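Local coordinates for protein CurM Sulfotransferase (Moorea producta, PDB 4GBM) that probably transfers a sulfuryl group from the donor PAPS to a substrate of the curacin biosynthetic pathway, at residues L81-E94 with D254-S268. The protein carries 2 engineered substitutions. Numbering follows the deposited sequence.
Sequences LSYLGEGLQKTFME and DRMTGGVHAASLSIS. Engineered in segment 254-268: Ala262 (natural residue Gln), Ala263 (natural residue Lys). With ZN (zinc ion), chain B; ZN (zinc ion), chain C; SO4 (sulfate ion), chain Q.
Tyr83 lies alongside Leu265, and the two side chains point the same way from neighbouring backbones. CB of Tyr83 comes first, 3.4 Å from Leu265 O and close to Leu265 CB. With CG anti to the carbonyl carbon (chi1 -62°), the ring is laid along the leucine: its CG meets Leu265 CB, CD1 approaches CB of the engineered Ala262, and CD2 brings the ring edge to Ser266 O, which lies in the ring plane. Leu265 CD2 sits 3.9 Å from the ring centroid, only 6° off the normal, a CH-pi contact over the face. CE1, like CD1, meets this methyl, and CE2 reaches Ser268 CA and C at 3.9 Å. With an alanine here, Leu265 CD2 is likely to lose its aromatic partner and a gap would probably open beside Ser268.

Along the backbone, the four successive amides of 83-86 donate across the contact. Tyr83 N binds Ser266 O, and Leu84 N meets Ala262 O from above its carbonyl plane. Gly85 N and Glu86 N lie nearly in line with the C=O bonds of Leu265 and Ala263, each 2.8 Å from the oxygen, but the Gly85 bond is bent at its hydrogen. Ser266 OG is hydrogen-bonded to His65 NE2.

Glu86, the N-cap of helix 87-96, extends past CB of the engineered Ala263, and its OE1 binds a zinc ion at 2.0 Å; His261 NE2 and Asp269 bind another. Lys90 lays CE 3.3 Å from Ser264 OG. Glu94 OE1 stands 2.8 Å from Asp254 OD2, carboxylate planes 77° apart; such close acceptors suggest that one may carry a proton. The contact thus joins the loop after helix 228-239, whose Ser268 side chain lies about 6 Å from the bound adenosine-3'-5'-diphosphate, to the turn leading into helix 87-96 and one side of that helix, mainly through main-chain bonds, while Gly85 leaves no room for a side chain next to Leu81.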
ATOM      1  N   LEU A  81     -11.783   2.283 -11.089  1.00 26.70           N
ATOM      2  CA  LEU A  81     -11.199   3.131 -10.050  1.00 26.07           C
ATOM      3  C   LEU A  81     -11.627   4.586 -10.209  1.00 26.88           C
ATOM      4  O   LEU A  81     -11.838   5.052 -11.331  1.00 27.33           O
ATOM      5  CB  LEU A  81      -9.670   3.032 -10.095  1.00 24.29           C
ATOM      6  CG  LEU A  81      -9.020   1.647  -9.996  1.00 23.44           C
ATOM      7  CD1 LEU A  81      -7.576   1.717 -10.472  1.00 22.79           C
ATOM      8  CD2 LEU A  81      -9.099   1.058  -8.588  1.00 23.63           C
ATOM      9  N   SER A  82     -11.736   5.294  -9.082  1.00 27.20           N
ATOM     10  CA  SER A  82     -12.129   6.708  -9.057  1.00 28.13           C
ATOM     11  C   SER A  82     -11.162   7.596  -9.844  1.00 27.28           C
ATOM     12  O   SER A  82     -11.570   8.545 -10.516  1.00 28.26           O
ATOM     13  CB  SER A  82     -12.232   7.205  -7.615  1.00 29.16           C
ATOM     14  OG  SER A  82     -13.329   6.611  -6.944  1.00 32.28           O
ATOM     15  N   TYR A  83      -9.878   7.277  -9.746  1.00 25.76           N
ATOM     16  CA  TYR A  83      -8.848   7.978 -10.497  1.00 25.19           C
ATOM     17  C   TYR A  83      -8.252   7.031 -11.539  1.00 24.39           C
ATOM     18  O   TYR A  83      -8.784   5.938 -11.761  1.00 24.40           O
ATOM     19  CB  TYR A  83      -7.795   8.549  -9.542  1.00 24.52           C
ATOM     20  CG  TYR A  83      -8.377   9.564  -8.575  1.00 25.46           C
ATOM     21  CD1 TYR A  83      -8.472  10.913  -8.925  1.00 26.39           C
ATOM     22  CD2 TYR A  83      -8.852   9.174  -7.323  1.00 25.65           C
ATOM     23  CE1 TYR A  83      -9.014  11.850  -8.051  1.00 27.38           C
ATOM     24  CE2 TYR A  83      -9.398  10.102  -6.443  1.00 26.67           C
ATOM     25  CZ  TYR A  83      -9.472  11.436  -6.812  1.00 27.48           C
ATOM     26  OH  TYR A  83     -10.009  12.357  -5.944  1.00 28.60           O
ATOM     27  N   LEU A  84      -7.166   7.438 -12.186  1.00 23.92           N
ATOM     28  CA  LEU A  84      -6.694   6.720 -13.377  1.00 23.56           C
ATOM     29  C   LEU A  84      -5.972   5.390 -13.114  1.00 22.38           C
ATOM     30  O   LEU A  84      -6.011   4.491 -13.957  1.00 22.24           O
ATOM     31  CB  LEU A  84      -5.866   7.642 -14.284  1.00 23.94           C
ATOM     32  CG  LEU A  84      -6.534   8.959 -14.705  1.00 25.37           C
ATOM     33  CD1 LEU A  84      -5.559   9.813 -15.501  1.00 25.93           C
ATOM     34  CD2 LEU A  84      -7.826   8.741 -15.498  1.00 26.42           C
ATOM     35  N   GLY A  85      -5.327   5.262 -11.955  1.00 21.71           N
ATOM     36  CA  GLY A  85      -4.728   3.983 -11.543  1.00 20.84           C
ATOM     37  C   GLY A  85      -3.724   3.407 -12.527  1.00 20.62           C
ATOM     38  O   GLY A  85      -3.746   2.206 -12.836  1.00 20.04           O
ATOM     39  N   GLU A  86      -2.817   4.255 -12.995  1.00 20.55           N
ATOM     40  CA  GLU A  86      -1.869   3.865 -14.037  1.00 20.49           C
ATOM     41  C   GLU A  86      -0.560   3.269 -13.520  1.00 19.98           C
ATOM     42  O   GLU A  86       0.443   3.285 -14.232  1.00 20.36           O
ATOM     43  CB  GLU A  86      -1.577   5.062 -14.941  1.00 21.40           C
ATOM     44  CG  GLU A  86      -2.800   5.549 -15.696  1.00 22.99           C
ATOM     45  CD  GLU A  86      -2.504   6.659 -16.677  1.00 27.91           C
ATOM     46  OE1 GLU A  86      -3.430   7.009 -17.430  1.00 30.15           O
ATOM     47  OE2 GLU A  86      -1.367   7.186 -16.707  1.00 27.51           O
ATOM     48  N   GLY A  87      -0.572   2.736 -12.297  1.00 19.49           N
ATOM     49  CA  GLY A  87       0.613   2.082 -11.731  1.00 19.23           C
ATOM     50  C   GLY A  87       1.260   1.099 -12.692  1.00 19.13           C
ATOM     51  O   GLY A  87       2.477   1.126 -12.901  1.00 19.47           O
ATOM     52  N   LEU A  88       0.449   0.226 -13.281  1.00 18.89           N
ATOM     53  CA  LEU A  88       0.971  -0.768 -14.221  1.00 18.88           C
ATOM     54  C   LEU A  88       1.509  -0.127 -15.498  1.00 19.49           C
ATOM     55  O   LEU A  88       2.598  -0.476 -15.958  1.00 19.81           O
ATOM     56  CB  LEU A  88      -0.083  -1.839 -14.533  1.00 18.70           C
ATOM     57  CG  LEU A  88       0.387  -3.057 -15.341  1.00 18.71           C
ATOM     58  CD1 LEU A  88       1.431  -3.878 -14.569  1.00 19.99           C
ATOM     59  CD2 LEU A  88      -0.811  -3.923 -15.703  1.00 18.82           C
ATOM     60  N   GLN A  89       0.760   0.827 -16.050  1.00 19.90           N
ATOM     61  CA  GLN A  89       1.205   1.586 -17.226  1.00 20.81           C
ATOM     62  C   GLN A  89       2.519   2.323 -16.962  1.00 21.41           C
ATOM     63  O   GLN A  89       3.444   2.253 -17.770  1.00 22.18           O
ATOM     64  CB  GLN A  89       0.115   2.559 -17.675  1.00 21.64           C
ATOM     65  CG  GLN A  89       0.342   3.179 -19.034  1.00 24.53           C
ATOM     66  CD  GLN A  89      -0.748   4.169 -19.410  1.00 30.13           C
ATOM     67  OE1 GLN A  89      -0.547   5.380 -19.355  1.00 34.37           O
ATOM     68  NE2 GLN A  89      -1.914   3.654 -19.785  1.00 32.45           N
ATOM     69  N   LYS A  90       2.606   3.004 -15.816  1.00 21.27           N
ATOM     70  CA  LYS A  90       3.826   3.710 -15.424  1.00 22.06           C
ATOM     71  C   LYS A  90       4.996   2.768 -15.198  1.00 22.10           C
ATOM     72  O   LYS A  90       6.141   3.116 -15.497  1.00 23.25           O
ATOM     73  CB  LYS A  90       3.592   4.565 -14.171  1.00 22.18           C
ATOM     74  CG  LYS A  90       2.801   5.834 -14.442  1.00 25.23           C
ATOM     75  CD  LYS A  90       2.570   6.623 -13.162  1.00 28.93           C
ATOM     76  CE  LYS A  90       1.804   7.909 -13.442  1.00 32.33           C
ATOM     77  NZ  LYS A  90       2.545   8.832 -14.344  1.00 36.38           N
ATOM     78  N   THR A  91       4.707   1.578 -14.663  1.00 21.12           N
ATOM     79  CA  THR A  91       5.746   0.580 -14.439  1.00 21.27           C
ATOM     80  C   THR A  91       6.429   0.196 -15.749  1.00 22.05           C
ATOM     81  O   THR A  91       7.654   0.267 -15.849  1.00 23.14           O
ATOM     82  CB  THR A  91       5.201  -0.660 -13.692  1.00 20.28           C
ATOM     83  OG1 THR A  91       4.892  -0.285 -12.344  1.00 19.97           O
ATOM     84  CG2 THR A  91       6.227  -1.780 -13.666  1.00 20.61           C
ATOM     85  N   PHE A  92       5.643  -0.187 -16.756  1.00 21.73           N
ATOM     86  CA  PHE A  92       6.218  -0.543 -18.051  1.00 22.60           C
ATOM     87  C   PHE A  92       6.918   0.639 -18.732  1.00 24.12           C
ATOM     88  O   PHE A  92       7.925   0.452 -19.416  1.00 25.35           O
ATOM     89  CB  PHE A  92       5.170  -1.183 -18.974  1.00 22.12           C
ATOM     90  CG  PHE A  92       4.840  -2.612 -18.624  1.00 21.24           C
ATOM     91  CD1 PHE A  92       5.826  -3.599 -18.647  1.00 23.61           C
ATOM     92  CD2 PHE A  92       3.541  -2.976 -18.287  1.00 21.17           C
ATOM     93  CE1 PHE A  92       5.520  -4.920 -18.325  1.00 24.12           C
ATOM     94  CE2 PHE A  92       3.225  -4.296 -17.962  1.00 22.92           C
ATOM     95  CZ  PHE A  92       4.213  -5.266 -17.984  1.00 22.88           C
ATOM     96  N   MET A  93       6.404   1.850 -18.518  1.00 24.27           N
ATOM     97  CA  MET A  93       7.061   3.068 -19.016  1.00 25.95           C
ATOM     98  C   MET A  93       8.467   3.235 -18.448  1.00 27.08           C
ATOM     99  O   MET A  93       9.400   3.533 -19.189  1.00 28.87           O
ATOM    100  CB  MET A  93       6.245   4.315 -18.693  1.00 25.94           C
ATOM    101  CG  MET A  93       4.897   4.391 -19.367  1.00 25.44           C
ATOM    102  SD  MET A  93       4.189   6.015 -19.109  1.00 30.19           S
ATOM    103  CE  MET A  93       2.507   5.646 -18.646  1.00 26.17           C
ATOM    104  N   GLU A  94       8.604   3.041 -17.133  1.00 26.48           N
ATOM    105  CA  GLU A  94       9.895   3.178 -16.450  1.00 29.19           C
ATOM    106  C   GLU A  94      10.884   2.096 -16.873  1.00 30.01           C
ATOM    107  O   GLU A  94      11.997   2.397 -17.318  1.00 33.15           O
ATOM    108  CB  GLU A  94       9.715   3.115 -14.925  1.00 27.95           C
ATOM    109  CG  GLU A  94       9.011   4.307 -14.290  1.00 31.94           C
ATOM    110  CD  GLU A  94       9.880   5.558 -14.189  1.00 37.34           C
ATOM    111  OE1 GLU A  94       9.302   6.653 -14.033  1.00 37.20           O
ATOM    112  OE2 GLU A  94      11.128   5.454 -14.260  1.00 42.60           O
ATOM    113  N   ASP A 254      12.701  10.678  -9.696  1.00 24.76           N
ATOM    114  CA  ASP A 254      11.479  10.154 -10.307  1.00 25.81           C
ATOM    115  C   ASP A 254      11.005   8.958  -9.498  1.00 24.19           C
ATOM    116  O   ASP A 254      11.605   7.878  -9.532  1.00 26.30           O
ATOM    117  CB  ASP A 254      11.710   9.774 -11.780  1.00 28.35           C
ATOM    118  CG  ASP A 254      10.420   9.357 -12.513  1.00 31.28           C
ATOM    119  OD1 ASP A 254       9.358   9.140 -11.878  1.00 30.61           O
ATOM    120  OD2 ASP A 254      10.475   9.235 -13.756  1.00 35.95           O
ATOM    121  N   ARG A 255       9.927   9.168  -8.754  1.00 19.92           N
ATOM    122  CA  ARG A 255       9.361   8.116  -7.919  1.00 17.60           C
ATOM    123  C   ARG A 255       7.928   7.812  -8.318  1.00 17.15           C
ATOM    124  O   ARG A 255       7.116   7.388  -7.491  1.00 15.24           O
ATOM    125  CB  ARG A 255       9.472   8.511  -6.454  1.00 16.34           C
ATOM    126  CG  ARG A 255      10.922   8.713  -6.076  1.00 16.47           C
ATOM    127  CD  ARG A 255      11.100   8.950  -4.623  1.00 12.71           C
ATOM    128  NE  ARG A 255      12.490   9.281  -4.341  1.00 12.23           N
ATOM    129  CZ  ARG A 255      13.130   8.967  -3.221  1.00 13.79           C
ATOM    130  NH1 ARG A 255      12.519   8.288  -2.245  1.00 12.70           N
ATOM    131  NH2 ARG A 255      14.394   9.335  -3.084  1.00 15.81           N
ATOM    132  N   MET A 256       7.638   8.039  -9.599  1.00 17.74           N
ATOM    133  CA  MET A 256       6.322   7.787 -10.179  1.00 19.55           C
ATOM    134  C   MET A 256       5.219   8.537  -9.436  1.00 19.11           C
ATOM    135  O   MET A 256       4.168   7.968  -9.111  1.00 18.81           O
ATOM    136  CB  MET A 256       6.041   6.276 -10.240  1.00 18.64           C
ATOM    137  CG  MET A 256       6.988   5.517 -11.158  1.00 20.86           C
ATOM    138  SD  MET A 256       6.772   3.727 -11.091  1.00 22.06           S
ATOM    139  CE  MET A 256       8.047   3.268  -9.924  1.00 26.06           C
ATOM    140  N   THR A 257       5.479   9.812  -9.143  1.00 18.77           N
ATOM    141  CA  THR A 257       4.468  10.700  -8.559  1.00 18.88           C
ATOM    142  C   THR A 257       4.243  11.918  -9.455  1.00 20.32           C
ATOM    143  O   THR A 257       3.303  12.695  -9.240  1.00 21.72           O
ATOM    144  CB  THR A 257       4.865  11.199  -7.144  1.00 17.68           C
ATOM    145  OG1 THR A 257       6.040  12.014  -7.236  1.00 20.30           O
ATOM    146  CG2 THR A 257       5.140  10.033  -6.202  1.00 17.41           C
ATOM    147  N   GLY A 258       5.106  12.076 -10.459  1.00 21.12           N
ATOM    148  CA  GLY A 258       5.080  13.256 -11.325  1.00 22.43           C
ATOM    149  C   GLY A 258       4.078  13.157 -12.460  1.00 23.09           C
ATOM    150  O   GLY A 258       3.383  12.148 -12.602  1.00 23.96           O
ATOM    151  N   GLY A 259       4.016  14.212 -13.269  1.00 22.69           N
ATOM    152  CA  GLY A 259       3.086  14.285 -14.394  1.00 22.67           C
ATOM    153  C   GLY A 259       1.655  14.508 -13.941  1.00 21.08           C
ATOM    154  O   GLY A 259       1.408  15.229 -12.973  1.00 19.32           O
ATOM    155  N   VAL A 260       0.715  13.890 -14.651  1.00 21.01           N
ATOM    156  CA  VAL A 260      -0.704  14.009 -14.312  1.00 20.16           C
ATOM    157  C   VAL A 260      -0.948  13.356 -12.954  1.00 18.24           C
ATOM    158  O   VAL A 260      -0.715  12.159 -12.773  1.00 17.98           O
ATOM    159  CB  VAL A 260      -1.613  13.399 -15.410  1.00 20.19           C
ATOM    160  CG1 VAL A 260      -3.069  13.336 -14.956  1.00 20.66           C
ATOM    161  CG2 VAL A 260      -1.497  14.205 -16.715  1.00 21.54           C
ATOM    162  N   HIS A 261      -1.397  14.173 -12.005  1.00 17.15           N
ATOM    163  CA  HIS A 261      -1.619  13.751 -10.631  1.00 15.50           C
ATOM    164  C   HIS A 261      -2.603  12.576 -10.530  1.00 15.99           C
ATOM    165  O   HIS A 261      -2.339  11.606  -9.809  1.00 15.85           O
ATOM    166  CB  HIS A 261      -2.064  14.970  -9.818  1.00 14.80           C
ATOM    167  CG  HIS A 261      -2.586  14.652  -8.454  1.00 13.61           C
ATOM    168  ND1 HIS A 261      -3.910  14.817  -8.116  1.00 15.29           N
ATOM    169  CD2 HIS A 261      -1.962  14.214  -7.336  1.00 13.36           C
ATOM    170  CE1 HIS A 261      -4.084  14.491  -6.849  1.00 14.38           C
ATOM    171  NE2 HIS A 261      -2.919  14.116  -6.357  1.00 13.02           N
ATOM    172  N   ALA A 262      -3.705  12.643 -11.284  1.00 15.28           N
ATOM    173  CA  ALA A 262      -4.733  11.602 -11.251  1.00 16.17           C
ATOM    174  C   ALA A 262      -4.224  10.229 -11.709  1.00 16.09           C
ATOM    175  O   ALA A 262      -4.804   9.209 -11.357  1.00 17.06           O
ATOM    176  CB  ALA A 262      -5.954  12.019 -12.066  1.00 16.73           C
ATOM    177  N   ALA A 263      -3.126  10.218 -12.462  1.00 17.02           N
ATOM    178  CA  ALA A 263      -2.577   8.974 -13.011  1.00 18.54           C
ATOM    179  C   ALA A 263      -1.965   8.035 -11.962  1.00 18.43           C
ATOM    180  O   ALA A 263      -1.982   6.817 -12.147  1.00 20.20           O
ATOM    181  CB  ALA A 263      -1.568   9.275 -14.121  1.00 19.36           C
ATOM    182  N   SER A 264      -1.446   8.585 -10.867  1.00 18.61           N
ATOM    183  CA  SER A 264      -0.838   7.747  -9.821  1.00 18.52           C
ATOM    184  C   SER A 264      -1.815   7.422  -8.693  1.00 18.09           C
ATOM    185  O   SER A 264      -1.455   6.744  -7.731  1.00 17.22           O
ATOM    186  CB  SER A 264       0.438   8.390  -9.266  1.00 20.07           C
ATOM    187  OG  SER A 264       1.480   8.318 -10.224  1.00 24.83           O
ATOM    188  N   LEU A 265      -3.046   7.912  -8.818  1.00 17.36           N
ATOM    189  CA  LEU A 265      -4.070   7.706  -7.797  1.00 17.06           C
ATOM    190  C   LEU A 265      -5.019   6.603  -8.224  1.00 17.31           C
ATOM    191  O   LEU A 265      -5.206   6.366  -9.418  1.00 18.29           O
ATOM    192  CB  LEU A 265      -4.851   9.000  -7.552  1.00 16.90           C
ATOM    193  CG  LEU A 265      -4.351   9.997  -6.505  1.00 18.09           C
ATOM    194  CD1 LEU A 265      -2.880  10.395  -6.697  1.00 19.64           C
ATOM    195  CD2 LEU A 265      -5.258  11.224  -6.541  1.00 17.54           C
ATOM    196  N   SER A 266      -5.617   5.929  -7.248  1.00 16.32           N
ATOM    197  CA  SER A 266      -6.530   4.835  -7.534  1.00 17.96           C
ATOM    198  C   SER A 266      -7.854   5.074  -6.849  1.00 18.40           C
ATOM    199  O   SER A 266      -8.836   5.429  -7.514  1.00 19.47           O
ATOM    200  CB  SER A 266      -5.925   3.492  -7.100  1.00 18.43           C
ATOM    201  OG  SER A 266      -4.806   3.186  -7.910  1.00 19.46           O
ATOM    202  N   ILE A 267      -7.867   4.909  -5.526  1.00 15.82           N
ATOM    203  CA  ILE A 267      -9.112   4.946  -4.751  1.00 17.02           C
ATOM    204  C   ILE A 267      -9.416   6.280  -4.081  1.00 15.60           C
ATOM    205  O   ILE A 267     -10.580   6.651  -3.957  1.00 17.22           O
ATOM    206  CB  ILE A 267      -9.192   3.804  -3.715  1.00 16.58           C
ATOM    207  CG1 ILE A 267      -8.051   3.895  -2.692  1.00 18.91           C
ATOM    208  CG2 ILE A 267      -9.176   2.450  -4.426  1.00 19.45           C
ATOM    209  CD1 ILE A 267      -8.331   3.167  -1.381  1.00 18.77           C
ATOM    210  N   SER A 268      -8.378   6.985  -3.639  1.00 14.26           N
ATOM    211  CA  SER A 268      -8.539   8.328  -3.092  1.00 11.90           C
ATOM    212  C   SER A 268      -7.259   9.100  -3.362  1.00 10.57           C
ATOM    213  O   SER A 268      -6.425   8.656  -4.153  1.00 12.43           O
ATOM    214  CB  SER A 268      -8.832   8.287  -1.590  1.00 11.16           C
ATOM    215  OG  SER A 268      -9.212   9.573  -1.121  1.00 13.67           O
TER
HETATM  216 ZN    ZN B 401      -2.708   8.495 -18.587  0.50 12.64          ZN
HETATM  217 ZN    ZN C 402      -2.485  13.938  -4.293  1.00 11.03          ZN
HETATM  218  S   SO4 Q 416      -3.131   0.250 -16.346  0.80 19.76           S
HETATM  219  O1  SO4 Q 416      -2.873  -1.168 -16.128  0.80 23.16           O
HETATM  220  O2  SO4 Q 416      -4.356   0.590 -15.621  0.80 30.10           O
HETATM  221  O3  SO4 Q 416      -2.035   1.050 -15.816  0.80 21.64           O
HETATM  222  O4  SO4 Q 416      -3.320   0.450 -17.777  0.80 27.41           O
HETATM  223  O   HOH W   1      -0.963   8.375 -19.552  1.00 28.43           O